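Local coordinates for protein ketol-acid reductoisomerase (NAD(+)) (uncultured archaeon GZfos26G2, PDB 4XDY) that catalyses the magnesium-dependent methyl migration and NADH-dependent reduction of 2-acetolactate to 2,3-dihydroxy-isovalerate in branched-chain amino acid biosynthesis, at residues 193-196 / 197-201; 207-210 / 211-214; 248-251 / 252-255; 254-257 / 258-261. All coordinates share one frame; numbering follows the deposited sequence.

Interaction 1 of 4, residues 193-196 / 197-201; sequences YEDL and FGEQC. With MG (magnesium ion), chain C; MG (magnesium ion), chain D; HIO (N-hydroxy-N-isopropyloxamic acid), chain H.
The carboxylates of D195 and E199 stand nearly perpendicular, their planes 79° apart, where two magnesium ions and the inhibitor meet; on the same helix the F197 ring has the E194 carbonyl oxygen at its edge and C201 CB above one face, off toward the rim. This is the metal-binding turn of helix 188-203 in the knotted C-terminal domain of ketol-acid reductoisomerase, with D195 and E199 one turn apart. D195 bridges the metals: OD1 binds one magnesium at 2.0 Å and OD2 the other at 2.1 Å, while K135 hydrogen-bonds to OD1 and H112 packs against the side chain. E199 binds through one oxygen, OE1, 2.0 Å from the magnesium that D195 OD2 holds. That shared ion explains why E199 OE1 can lie only 2.9 Å from D195 OD2. With chi1 at 64°, E199 CG sits between its backbone N and carbonyl carbon, and from there the extended chain brings OE1 to the metal. Beside this turn, Q200 runs its CB, CG and CD past the L196 carbonyl oxygen, with CG 3.2 Å from L196 O, while F291 of the same chain and V266 of the second subunit pack on the same side chain. An alanine here would probably take CG and CD away from the L196 carbonyl oxygen and leave a gap beside F291. The inhibitor's O2 bridges both ions, and its carboxylate end is also held by S256 of the second subunit. E199 OE2 stays off the metal and accepts a hydrogen bond of 2.6 Å from water 2, itself a ligand of that magnesium.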
# COMPACT_ATOMS: atom_id res chain seq x y z
N TYR A 193 -1.43 -10.42 -20.54
CA TYR A 193 -1.10 -9.04 -20.83
C TYR A 193 -1.39 -8.09 -19.72
O TYR A 193 -0.55 -7.21 -19.40
CB TYR A 193 -1.83 -8.58 -22.11
CG TYR A 193 -1.65 -9.44 -23.33
CD1 TYR A 193 -0.47 -10.10 -23.60
CD2 TYR A 193 -2.68 -9.53 -24.27
CE1 TYR A 193 -0.31 -10.90 -24.74
CE2 TYR A 193 -2.53 -10.32 -25.42
CZ TYR A 193 -1.35 -10.97 -25.68
OH TYR A 193 -1.19 -11.74 -26.80
N GLU A 194 -2.52 -8.24 -19.08
CA GLU A 194 -2.91 -7.32 -17.98
C GLU A 194 -1.95 -7.51 -16.81
O GLU A 194 -1.58 -6.56 -16.14
CB GLU A 194 -4.36 -7.50 -17.56
CG GLU A 194 -4.73 -8.81 -16.90
CD GLU A 194 -4.35 -8.90 -15.45
OE1 GLU A 194 -4.28 -10.05 -14.94
OE2 GLU A 194 -4.23 -7.81 -14.76
N ASP A 195 -1.57 -8.77 -16.59
CA ASP A 195 -0.70 -9.14 -15.44
C ASP A 195 0.69 -8.53 -15.61
O ASP A 195 1.21 -7.91 -14.70
CB ASP A 195 -0.61 -10.64 -15.33
CG ASP A 195 0.13 -11.06 -14.06
OD1 ASP A 195 -0.49 -10.98 -12.98
OD2 ASP A 195 1.34 -11.35 -14.19
N LEU A 196 1.26 -8.74 -16.76
CA LEU A 196 2.56 -8.19 -17.11
C LEU A 196 2.53 -6.67 -17.03
O LEU A 196 3.37 -6.07 -16.37
CB LEU A 196 2.98 -8.66 -18.46
CG LEU A 196 3.39 -10.12 -18.62
CD1 LEU A 196 3.73 -10.39 -20.07
CD2 LEU A 196 4.61 -10.53 -17.79
N PHE A 197 1.48 -6.07 -17.61
CA PHE A 197 1.34 -4.62 -17.52
C PHE A 197 1.29 -4.12 -16.09
O PHE A 197 1.99 -3.16 -15.72
CB PHE A 197 0.06 -4.16 -18.25
CG PHE A 197 -0.20 -2.72 -18.08
CD1 PHE A 197 0.49 -1.80 -18.83
CD2 PHE A 197 -1.08 -2.26 -17.13
CE1 PHE A 197 0.24 -0.43 -18.68
CE2 PHE A 197 -1.29 -0.88 -16.91
CZ PHE A 197 -0.62 0.04 -17.71
N GLY A 198 0.44 -4.74 -15.29
CA GLY A 198 0.19 -4.29 -13.92
C GLY A 198 1.47 -4.36 -13.08
O GLY A 198 1.80 -3.44 -12.38
N GLU A 199 2.20 -5.47 -13.16
CA GLU A 199 3.37 -5.61 -12.32
C GLU A 199 4.45 -4.60 -12.80
O GLU A 199 5.17 -4.04 -11.94
CB GLU A 199 3.87 -7.06 -12.27
CG GLU A 199 4.36 -7.62 -13.55
CD GLU A 199 4.27 -9.15 -13.68
OE1 GLU A 199 3.47 -9.81 -12.94
OE2 GLU A 199 5.05 -9.70 -14.50
N GLN A 200 4.60 -4.43 -14.10
CA GLN A 200 5.61 -3.54 -14.67
C GLN A 200 5.34 -2.07 -14.33
O GLN A 200 6.26 -1.31 -13.97
CB GLN A 200 5.68 -3.72 -16.17
CG GLN A 200 6.40 -4.97 -16.56
CD GLN A 200 6.24 -5.35 -18.00
OE1 GLN A 200 5.98 -4.51 -18.85
NE2 GLN A 200 6.39 -6.67 -18.32
N CYS A 201 4.13 -1.65 -14.57
CA CYS A 201 3.79 -0.23 -14.67
C CYS A 201 3.20 0.33 -13.37
O CYS A 201 3.16 1.56 -13.24
CB CYS A 201 2.87 0.03 -15.83
SG CYS A 201 3.68 -0.39 -17.42
MG MG C . 2.89 -11.77 -12.89
MG MG D . 0.01 -10.48 -11.10
C1 HIO H . 3.89 -11.87 -10.24
O11 HIO H . 4.24 -12.20 -11.41
O12 HIO H . 4.50 -12.09 -9.14
C2 HIO H . 2.50 -11.23 -10.25
O2 HIO H . 1.80 -11.40 -11.28
N3 HIO H . 2.07 -10.42 -9.31
O3 HIO H . 0.63 -10.15 -9.22
C4 HIO H . 2.91 -9.85 -8.30
C41 HIO H . 2.63 -8.34 -8.24
C42 HIO H . 2.59 -10.59 -7.01
O HOH W 1 0.73 -8.66 -11.87
O HOH W 2 4.24 -12.13 -14.43
O HOH W 3 2.26 -13.84 -12.92
O HOH W 4 -0.96 -12.42 -10.74
O HOH W 5 -1.94 -9.54 -10.81

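Interaction 2 of 4, residues 207-210 / 211-214; sequences LVEL and MRNG
E209 and R212 lie side by side along helix 205-220, joined by a salt bridge in which one carboxylate oxygen does all the work. In the conformer of R212 described here, one of two modelled, NE and NH2 both donate to E209 OE1, each at 2.8 Å, so the guanidinium approaches side-on. The acceptor lies close to the guanidinium plane, but the two flat groups are turned 90° against each other. E209 gets there by folding: chi2 is -70°, which bends the chain so that OE1 comes round toward the next turn. OE1 takes a third donor as well, water 6 at 3.0 Å, and that water in turn accepts from N213 ND2 at 2.9 Å. N213 uses its amide a second time, giving ND2 to the E209 carbonyl oxygen at 2.8 Å. N213 N bonds to that same oxygen at 3.0 Å, reaching it from the opposite face of the carbonyl plane, so E209 O is doubly satisfied. A leucine in place of E209 would probably leave R212 NE and NH2 without their acceptor, and water 6 without one of its anchors. The third guanidinium nitrogen, NH1, forms a salt bridge in this conformer with E216, a turn further on. On another side of the helix the chemistry is plain: M211 CE packs on L207 CG at 3.8 Å. V208, L207 and L210 face the second subunit, touching its M251, V240 and C201. The whole is an i to i+3 salt bridge on an interface helix of the knotted C-terminal domain in this homodimer.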
# COMPACT_ATOMS: atom_id res chain seq x y z
N LEU A 207 5.29 1.45 -8.54
CA LEU A 207 5.30 1.70 -7.11
C LEU A 207 6.74 1.95 -6.58
O LEU A 207 6.99 2.94 -5.92
CB LEU A 207 4.71 0.53 -6.36
CG LEU A 207 4.92 0.54 -4.82
CD1 LEU A 207 4.11 1.69 -4.21
CD2 LEU A 207 4.46 -0.78 -4.21
N VAL A 208 7.67 1.08 -6.96
CA VAL A 208 9.02 1.15 -6.38
C VAL A 208 9.75 2.38 -6.94
O VAL A 208 10.38 3.12 -6.17
CB VAL A 208 9.78 -0.17 -6.63
CG1 VAL A 208 11.26 0.04 -6.31
CG2 VAL A 208 9.10 -1.28 -5.79
N GLU A 209 9.57 2.68 -8.21
CA GLU A 209 10.18 3.88 -8.82
C GLU A 209 9.56 5.15 -8.29
O GLU A 209 10.29 6.13 -8.07
CB GLU A 209 10.13 3.83 -10.32
CG GLU A 209 10.91 2.65 -10.85
CD GLU A 209 12.46 2.75 -10.69
OE1 GLU A 209 12.97 3.84 -10.29
OE2 GLU A 209 13.15 1.75 -10.97
N LEU A 210 8.25 5.11 -7.97
CA LEU A 210 7.63 6.27 -7.33
C LEU A 210 8.23 6.54 -5.93
O LEU A 210 8.69 7.69 -5.65
CB LEU A 210 6.14 6.14 -7.26
CG LEU A 210 5.36 7.25 -6.55
CD1 LEU A 210 5.35 8.52 -7.35
CD2 LEU A 210 3.97 6.77 -6.26
N MET A 211 8.22 5.54 -5.08
CA MET A 211 8.80 5.70 -3.76
C MET A 211 10.30 6.05 -3.80
O MET A 211 10.73 6.93 -3.04
CB MET A 211 8.57 4.44 -2.96
CG MET A 211 7.12 4.25 -2.57
SD MET A 211 6.87 2.85 -1.42
CE MET A 211 7.68 1.64 -2.39
N ARG A 212 11.06 5.38 -4.69
CA ARG A 212 12.50 5.61 -4.75
C ARG A 212 12.83 7.02 -5.20
O ARG A 212 13.72 7.69 -4.63
CB ARG A 212 13.22 4.61 -5.68
CG ARG A 212 14.53 5.16 -6.29
CD ARG A 212 15.35 4.16 -7.06
NE ARG A 212 15.07 4.31 -8.45
CZ ARG A 212 15.79 5.07 -9.24
NH1 ARG A 212 16.84 5.71 -8.80
NH2 ARG A 212 15.46 5.15 -10.46
N ASN A 213 12.16 7.48 -6.23
CA ASN A 213 12.40 8.83 -6.70
C ASN A 213 11.99 9.87 -5.68
O ASN A 213 12.76 10.85 -5.43
CB ASN A 213 11.73 9.11 -8.08
CG ASN A 213 12.55 8.58 -9.22
OD1 ASN A 213 13.47 9.23 -9.66
ND2 ASN A 213 12.19 7.37 -9.72
N GLY A 214 10.84 9.68 -5.00
CA GLY A 214 10.51 10.60 -3.90
C GLY A 214 11.55 10.65 -2.80
O GLY A 214 11.94 11.75 -2.31
O HOH W 6 13.10 6.12 -12.20

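Interaction 3 of 4, residues 248-251 / 252-255; sequences IKRM and AEVI. With NAI (1,4-dihydronicotinamide adenine dinucleotide), chain L; HIO (N-hydroxy-N-isopropyloxamic acid), chain I.
R250 meets E253 and V254 at once, one at its edge and one on its face, near the C-terminal end of helix 225-254. The charged contacts come first. R250 NH1 forms a salt bridge of 3.2 Å with E253 OE1, which lies in the guanidinium plane. The E253 carboxylate is turned 76° from that plane. Its other oxygen, OE2, is 4.5 Å from K249 NZ, a looser attraction of opposite charges in which K249 CE comes nearer, at 3.4 Å. Van der Waals contacts follow: the V254 CG2 methyl lies over the centre of the R250 guanidinium, 3.5 Å from CZ, covering one face. The purely apolar pair is M251 and I255: M251 bends at chi2 (-91°), which brings SD to 3.7 Å from I255 CG2, with I255 CD1 next to it. Among the backbone bonds, I255 N donates almost straight to M251 O at 3.0 Å, although I255 itself has already left helical geometry. I255 also lines the inhibitor pocket, its CA 3.6 Å from inhibitor O12. Helix 257-270 packs alongside, with M263 on M251 and A252 and W264 on I248, while E319 of the second subunit takes the backbone amides of I248 and K249.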
# COMPACT_ATOMS: atom_id res chain seq x y z
N ILE A 248 -10.53 5.75 -3.30
CA ILE A 248 -9.95 7.10 -3.14
C ILE A 248 -10.86 7.94 -2.28
O ILE A 248 -10.38 8.77 -1.50
CB ILE A 248 -9.71 7.74 -4.50
CG1 ILE A 248 -8.76 6.88 -5.33
CG2 ILE A 248 -9.21 9.18 -4.37
CD1 ILE A 248 -8.94 7.11 -6.81
N LYS A 249 -12.19 7.72 -2.37
CA LYS A 249 -13.12 8.45 -1.53
C LYS A 249 -12.81 8.39 -0.02
O LYS A 249 -12.78 9.40 0.69
CB LYS A 249 -14.53 7.85 -1.71
CG LYS A 249 -15.53 8.59 -0.86
CD LYS A 249 -16.96 8.15 -1.19
CE LYS A 249 -17.85 8.50 0.00
NZ LYS A 249 -19.26 8.70 -0.42
N ARG A 250 -12.59 7.19 0.49
CA ARG A 250 -12.26 7.00 1.91
C ARG A 250 -10.95 7.66 2.28
O ARG A 250 -10.81 8.34 3.28
CB ARG A 250 -12.14 5.51 2.21
CG ARG A 250 -11.77 5.10 3.63
CD ARG A 250 -12.71 5.73 4.62
NE ARG A 250 -12.44 5.46 6.01
CZ ARG A 250 -12.81 6.27 7.01
NH1 ARG A 250 -13.49 7.43 6.83
NH2 ARG A 250 -12.48 5.91 8.21
N MET A 251 -9.95 7.43 1.45
CA MET A 251 -8.66 8.02 1.72
C MET A 251 -8.70 9.53 1.76
O MET A 251 -8.16 10.16 2.67
CB MET A 251 -7.66 7.44 0.72
CG MET A 251 -6.19 7.83 1.00
SD MET A 251 -5.65 9.34 0.18
CE MET A 251 -5.28 8.68 -1.45
N ALA A 252 -9.35 10.15 0.75
CA ALA A 252 -9.47 11.57 0.68
C ALA A 252 -10.23 12.16 1.90
O ALA A 252 -10.00 13.31 2.26
CB ALA A 252 -10.20 11.98 -0.60
N GLU A 253 -11.13 11.41 2.47
CA GLU A 253 -11.90 11.83 3.66
C GLU A 253 -11.01 11.89 4.91
O GLU A 253 -11.15 12.76 5.75
CB GLU A 253 -12.99 10.75 4.02
CG GLU A 253 -14.26 10.87 3.25
CD GLU A 253 -15.22 9.71 3.52
OE1 GLU A 253 -14.98 8.80 4.38
OE2 GLU A 253 -16.18 9.66 2.74
N VAL A 254 -10.06 10.98 4.99
CA VAL A 254 -9.22 10.81 6.20
C VAL A 254 -7.99 11.75 6.18
O VAL A 254 -7.69 12.39 7.18
CB VAL A 254 -8.82 9.33 6.40
CG1 VAL A 254 -7.80 9.21 7.52
CG2 VAL A 254 -10.07 8.44 6.61
N ILE A 255 -7.33 11.88 5.03
CA ILE A 255 -6.21 12.83 4.91
C ILE A 255 -6.71 14.24 5.21
O ILE A 255 -7.90 14.50 5.12
CB ILE A 255 -5.49 12.75 3.56
CG1 ILE A 255 -6.41 13.23 2.39
CG2 ILE A 255 -5.06 11.32 3.28
CD1 ILE A 255 -5.73 13.05 1.07
PA NAI L . -10.11 17.60 10.24
O1A NAI L . -10.32 18.11 8.79
O2A NAI L . -10.59 16.24 10.58
O5B NAI L . -10.82 18.66 11.21
C5B NAI L . -10.94 18.44 12.63
C4B NAI L . -12.31 18.90 13.09
O4B NAI L . -12.30 20.34 12.91
C3B NAI L . -13.50 18.44 12.24
O3B NAI L . -13.94 17.14 12.57
C2B NAI L . -14.55 19.51 12.67
O2B NAI L . -15.32 19.15 13.81
C1B NAI L . -13.67 20.72 12.90
N9A NAI L . -13.84 21.75 11.83
C8A NAI L . -13.84 21.56 10.50
N7A NAI L . -14.00 22.75 9.83
C5A NAI L . -14.14 23.70 10.79
C6A NAI L . -14.39 25.13 10.80
N6A NAI L . -14.53 25.76 9.62
N1A NAI L . -14.45 25.80 11.97
C2A NAI L . -14.36 25.12 13.13
N3A NAI L . -14.12 23.79 13.22
C4A NAI L . -14.03 23.06 12.09
O3 NAI L . -8.56 17.92 10.57
PN NAI L . -7.37 16.80 10.38
O1N NAI L . -7.48 15.80 11.51
O2N NAI L . -7.37 16.25 8.98
O5D NAI L . -6.13 17.76 10.51
C5D NAI L . -5.67 18.34 11.76
C4D NAI L . -4.21 18.69 11.75
O4D NAI L . -3.47 17.42 11.65
C3D NAI L . -3.78 19.51 10.61
O3D NAI L . -2.72 20.42 11.03
C2D NAI L . -3.20 18.50 9.60
O2D NAI L . -2.26 18.96 8.64
C1D NAI L . -2.49 17.54 10.59
N1N NAI L . -2.35 16.16 10.09
C2N NAI L . -3.37 15.42 9.67
C3N NAI L . -3.27 14.12 9.22
C7N NAI L . -4.42 13.37 8.87
O7N NAI L . -5.54 13.83 8.45
N7N NAI L . -4.41 12.12 9.26
C4N NAI L . -1.93 13.47 9.34
C5N NAI L . -0.96 14.20 10.07
C6N NAI L . -1.13 15.51 10.41
C1 HIO I . -2.04 14.95 5.70
O11 HIO I . -1.86 16.14 5.60
O12 HIO I . -3.11 14.37 5.84
C2 HIO I . -0.76 14.15 5.86
O2 HIO I . 0.25 14.77 6.26
N3 HIO I . -0.65 12.88 5.66
O3 HIO I . 0.59 12.29 6.29
C4 HIO I . -1.60 12.03 4.97
C41 HIO I . -0.99 11.25 3.78
C42 HIO I . -2.14 11.11 6.05

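Interaction 4 of 4, residues 254-257 / 258-261; sequences VISN and TAEY. With MG (magnesium ion), chain F; HIO (N-hydroxy-N-isopropyloxamic acid), chain I; NAI (1,4-dihydronicotinamide adenine dinucleotide), chain L.
S256 caps the start of helix 257-270 by taking the A259 amide, and the serine is easily followed outward. Its CB rests against the inhibitor carboxylate, 3.4 Å from O11. One atom further, OG lies between the backbone N and the carbonyl carbon (chi1 76°), a position that serves two partners. S256 OG accepts from A259 N at 2.9 Å, the N-cap bond. The same S256 OG donates to inhibitor O11 at 2.7 Å. Meanwhile S256 N donates to the other carboxylate oxygen, O12, at 2.8 Å, so one residue holds both ends of the group. A259 CB closes in beside O11 and also touches I255 CB at 4.0 Å, while I255 CD1 reaches forward to the E260 backbone. Next along, N257 OD1 binds a further magnesium ion at 2.1 Å, whose other modelled ligands are four waters, and its ND2 goes to E88 of the second subunit. T258 OG1 is bound by D87 and W295 of that subunit, and E260 by its R310. The arrangement is a serine N-cap put to use in ligand recognition, consistent with S256 as a substrate-binding residue in a reductoisomerase active site shared between two subunits.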
# COMPACT_ATOMS: atom_id res chain seq x y z
N VAL A 254 -10.06 10.98 4.99
CA VAL A 254 -9.22 10.81 6.20
C VAL A 254 -7.99 11.75 6.18
O VAL A 254 -7.69 12.39 7.18
CB VAL A 254 -8.82 9.33 6.40
CG1 VAL A 254 -7.80 9.21 7.52
CG2 VAL A 254 -10.07 8.44 6.61
N ILE A 255 -7.33 11.88 5.03
CA ILE A 255 -6.21 12.83 4.91
C ILE A 255 -6.71 14.24 5.21
O ILE A 255 -7.90 14.50 5.12
CB ILE A 255 -5.49 12.75 3.56
CG1 ILE A 255 -6.41 13.23 2.39
CG2 ILE A 255 -5.06 11.32 3.28
CD1 ILE A 255 -5.73 13.05 1.07
N SER A 256 -5.80 15.16 5.45
CA SER A 256 -6.16 16.51 5.70
C SER A 256 -6.66 17.19 4.41
O SER A 256 -6.34 16.78 3.30
CB SER A 256 -4.99 17.30 6.22
OG SER A 256 -4.04 17.63 5.20
N ASN A 257 -7.42 18.28 4.57
CA ASN A 257 -7.85 19.06 3.37
C ASN A 257 -6.65 19.63 2.66
O ASN A 257 -6.64 19.67 1.41
CB ASN A 257 -8.84 20.18 3.76
CG ASN A 257 -10.03 19.65 4.45
OD1 ASN A 257 -10.51 18.52 4.16
ND2 ASN A 257 -10.62 20.45 5.34
N THR A 258 -5.57 19.99 3.40
CA THR A 258 -4.32 20.45 2.81
C THR A 258 -3.77 19.38 1.86
O THR A 258 -3.35 19.69 0.70
CB THR A 258 -3.25 20.76 3.92
OG1 THR A 258 -3.80 21.77 4.77
CG2 THR A 258 -2.01 21.27 3.33
N ALA A 259 -3.74 18.15 2.36
CA ALA A 259 -3.21 17.03 1.58
C ALA A 259 -4.13 16.71 0.35
O ALA A 259 -3.67 16.33 -0.72
CB ALA A 259 -3.06 15.78 2.43
N GLU A 260 -5.44 16.72 0.59
CA GLU A 260 -6.43 16.49 -0.48
C GLU A 260 -6.31 17.52 -1.62
O GLU A 260 -6.28 17.14 -2.80
CB GLU A 260 -7.84 16.50 0.12
CG GLU A 260 -8.90 15.95 -0.80
CD GLU A 260 -10.31 16.09 -0.19
OE1 GLU A 260 -10.48 16.84 0.80
OE2 GLU A 260 -11.24 15.46 -0.75
N TYR A 261 -6.17 18.80 -1.26
CA TYR A 261 -5.85 19.87 -2.21
C TYR A 261 -4.57 19.56 -2.92
O TYR A 261 -4.48 19.61 -4.14
CB TYR A 261 -5.76 21.21 -1.53
CG TYR A 261 -5.34 22.31 -2.48
CD1 TYR A 261 -6.22 22.79 -3.52
CD2 TYR A 261 -4.15 22.94 -2.32
CE1 TYR A 261 -5.77 23.79 -4.37
CE2 TYR A 261 -3.73 23.94 -3.16
CZ TYR A 261 -4.58 24.39 -4.19
OH TYR A 261 -4.12 25.41 -5.03
MG MG F . -11.43 16.70 4.68
C1 HIO I . -2.04 14.95 5.70
O11 HIO I . -1.86 16.14 5.60
O12 HIO I . -3.11 14.37 5.84
C2 HIO I . -0.76 14.15 5.86
O2 HIO I . 0.25 14.77 6.26
N3 HIO I . -0.65 12.88 5.66
O3 HIO I . 0.59 12.29 6.29
C4 HIO I . -1.60 12.03 4.97
C41 HIO I . -0.99 11.25 3.78
C42 HIO I . -2.14 11.11 6.05
PA NAI L . -10.11 17.60 10.24
O1A NAI L . -10.32 18.11 8.79
O2A NAI L . -10.59 16.24 10.58
O5B NAI L . -10.82 18.66 11.21
C5B NAI L . -10.94 18.44 12.63
C4B NAI L . -12.31 18.90 13.09
O4B NAI L . -12.30 20.34 12.91
C3B NAI L . -13.50 18.44 12.24
O3B NAI L . -13.94 17.14 12.57
C2B NAI L . -14.55 19.51 12.67
O2B NAI L . -15.32 19.15 13.81
C1B NAI L . -13.67 20.72 12.90
N9A NAI L . -13.84 21.75 11.83
C8A NAI L . -13.84 21.56 10.50
N7A NAI L . -14.00 22.75 9.83
C5A NAI L . -14.14 23.70 10.79
C6A NAI L . -14.39 25.13 10.80
N6A NAI L . -14.53 25.76 9.62
N1A NAI L . -14.45 25.80 11.97
C2A NAI L . -14.36 25.12 13.13
N3A NAI L . -14.12 23.79 13.22
C4A NAI L . -14.03 23.06 12.09
O3 NAI L . -8.56 17.92 10.57
PN NAI L . -7.37 16.80 10.38
O1N NAI L . -7.48 15.80 11.51
O2N NAI L . -7.37 16.25 8.98
O5D NAI L . -6.13 17.76 10.51
C5D NAI L . -5.67 18.34 11.76
C4D NAI L . -4.21 18.69 11.75
O4D NAI L . -3.47 17.42 11.65
C3D NAI L . -3.78 19.51 10.61
O3D NAI L . -2.72 20.42 11.03
C2D NAI L . -3.20 18.50 9.60
O2D NAI L . -2.26 18.96 8.64
C1D NAI L . -2.49 17.54 10.59
N1N NAI L . -2.35 16.16 10.09
C2N NAI L . -3.37 15.42 9.67
C3N NAI L . -3.27 14.12 9.22
C7N NAI L . -4.42 13.37 8.87
O7N NAI L . -5.54 13.83 8.45
N7N NAI L . -4.41 12.12 9.26
C4N NAI L . -1.93 13.47 9.34
C5N NAI L . -0.96 14.20 10.07
C6N NAI L . -1.13 15.51 10.41
O HOH W 7 -10.45 16.50 6.26
O HOH W 8 -10.06 15.58 3.58
O HOH W 9 -13.30 17.67 4.81
O HOH W 10 -12.50 15.04 5.28

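In the fold
All four are local contacts in the knotted domain, and all touch the second subunit: 1 and 2 lie within helices, 3 at a helix end and 4 at a loop and helix start. Interactions 1 and 2 lie on successive helices, their centres about 17 Å apart. Interaction 1 is buried and built on metal ligation, whereas interaction 2, also buried, relies on a salt bridge, a water and hydrogen bonds from a side-chain amide. Interactions 3 and 4 share V254 and I255, and A252 CB packs on E260 OE2 at 3.6 Å. Interaction 3 reaches the surface, where K249 and E253 are exposed. Across the dimer, D195 and E199 of one subunit ligate the metals at the inhibitor, while S256 of the other holds its carboxylate.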